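Local atomic coordinates of putative ferredoxin (PDB entry 4ID8), a protein that binds a [3Fe-4S] cluster and probably transfers electrons as a small single-cluster ferredoxin associated with the cytochrome CYP194A4. Residues K51-L54 / A55-N58. Numbering follows the deposited sequence.
Sequences KAWL and AKSN
The last two turns of helix 49-58 are joined here, where W53 lies beside K56 and four backbone bonds tie K51-L54 to A55-N58. Each bond runs from an N-H to the carbonyl four residues earlier. A55 N donates to K51 O at 3.0 Å, and the bond from K56 N to A52 O is nearly straight. The S57 N to W53 O bond is the most bent of the four, with an N-H...O angle of 143°. The bond from N58 N to L54 O is the shortest of the four, 2.8 Å. N58 CB lies 3.2 Å from L54 O, the same carbonyl its own N bonds to.

Among side chains, the indole and the lysine carry the contact. They run side by side and point the same way. K56 CD lies 3.9 Å from W53 CE3, on the six-membered ring, and meets the ring obliquely. With CG anti to the backbone N (chi1 173°) and an extended chain, K56 brings CD alongside the indole. The chain then bends at chi4 (53°); its NZ is hydrogen-bonded to I64 O, and both side chains touch I66, so the pair packs this helix against strand 64-67.

A55 and A52 are buried. A55 CB sits 3.4 Å from K51 O. The side chain of A55 is about 4 Å from that of the cluster-binding C20, while N58 touches R19 and L23 of helix 19-23. This is a regular alpha-helical i to i+4 pattern, in a helix whose C-terminal end approaches the cluster site of a single-cluster ferredoxin fold.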
# COMPACT_ATOMS: atom_id res chain seq x y z
N LYS A 51 6.59 -5.22 -5.95
CA LYS A 51 5.32 -5.46 -5.28
C LYS A 51 4.60 -4.20 -4.89
O LYS A 51 3.41 -4.15 -4.75
CB LYS A 51 5.60 -6.25 -4.04
CG LYS A 51 5.97 -7.64 -4.37
CD LYS A 51 6.53 -8.34 -3.17
CE LYS A 51 7.05 -9.76 -3.53
NZ LYS A 51 6.25 -10.34 -4.68
N ALA A 52 5.37 -3.17 -4.61
CA ALA A 52 4.88 -1.86 -4.43
C ALA A 52 4.07 -1.34 -5.62
O ALA A 52 2.89 -1.07 -5.48
CB ALA A 52 6.07 -0.94 -4.12
N TRP A 53 4.70 -1.22 -6.77
CA TRP A 53 4.01 -0.78 -7.99
C TRP A 53 2.80 -1.65 -8.35
O TRP A 53 1.84 -1.16 -8.93
CB TRP A 53 4.97 -0.72 -9.18
CG TRP A 53 5.98 0.37 -9.08
CD1 TRP A 53 7.31 0.20 -8.94
CD2 TRP A 53 5.74 1.79 -9.11
NE1 TRP A 53 7.93 1.42 -8.88
CE2 TRP A 53 7.00 2.42 -8.97
CE3 TRP A 53 4.60 2.59 -9.23
CZ2 TRP A 53 7.17 3.83 -8.96
CZ3 TRP A 53 4.76 4.01 -9.22
CH2 TRP A 53 6.04 4.60 -9.07
N LEU A 54 2.85 -2.93 -8.01
CA LEU A 54 1.71 -3.83 -8.22
C LEU A 54 0.55 -3.54 -7.31
O LEU A 54 -0.57 -3.49 -7.78
CB LEU A 54 2.10 -5.30 -8.06
CG LEU A 54 3.16 -5.55 -9.10
CD1 LEU A 54 3.87 -6.92 -8.85
CD2 LEU A 54 2.62 -5.37 -10.55
N ALA A 55 0.83 -3.39 -6.01
CA ALA A 55 -0.19 -3.04 -5.05
C ALA A 55 -0.88 -1.76 -5.53
O ALA A 55 -2.12 -1.68 -5.62
CB ALA A 55 0.40 -2.90 -3.65
N LYS A 56 -0.09 -0.77 -5.91
CA LYS A 56 -0.68 0.49 -6.40
C LYS A 56 -1.52 0.27 -7.66
O LYS A 56 -2.58 0.83 -7.77
CB LYS A 56 0.39 1.53 -6.63
CG LYS A 56 -0.02 2.82 -7.29
CD LYS A 56 1.22 3.67 -7.51
CE LYS A 56 0.90 4.78 -8.45
NZ LYS A 56 -0.30 5.54 -7.99
N SER A 57 -1.06 -0.58 -8.59
CA SER A 57 -1.78 -0.77 -9.83
C SER A 57 -3.11 -1.46 -9.56
O SER A 57 -4.16 -1.10 -10.12
CB SER A 57 -0.97 -1.61 -10.77
OG SER A 57 -1.64 -1.74 -12.02
N ASN A 58 -3.03 -2.45 -8.66
CA ASN A 58 -4.15 -3.30 -8.23
C ASN A 58 -5.27 -2.73 -7.32
O ASN A 58 -6.38 -3.28 -7.32
CB ASN A 58 -3.60 -4.57 -7.63
CG ASN A 58 -3.78 -5.71 -8.56
OD1 ASN A 58 -3.50 -5.58 -9.75
ND2 ASN A 58 -4.35 -6.81 -8.06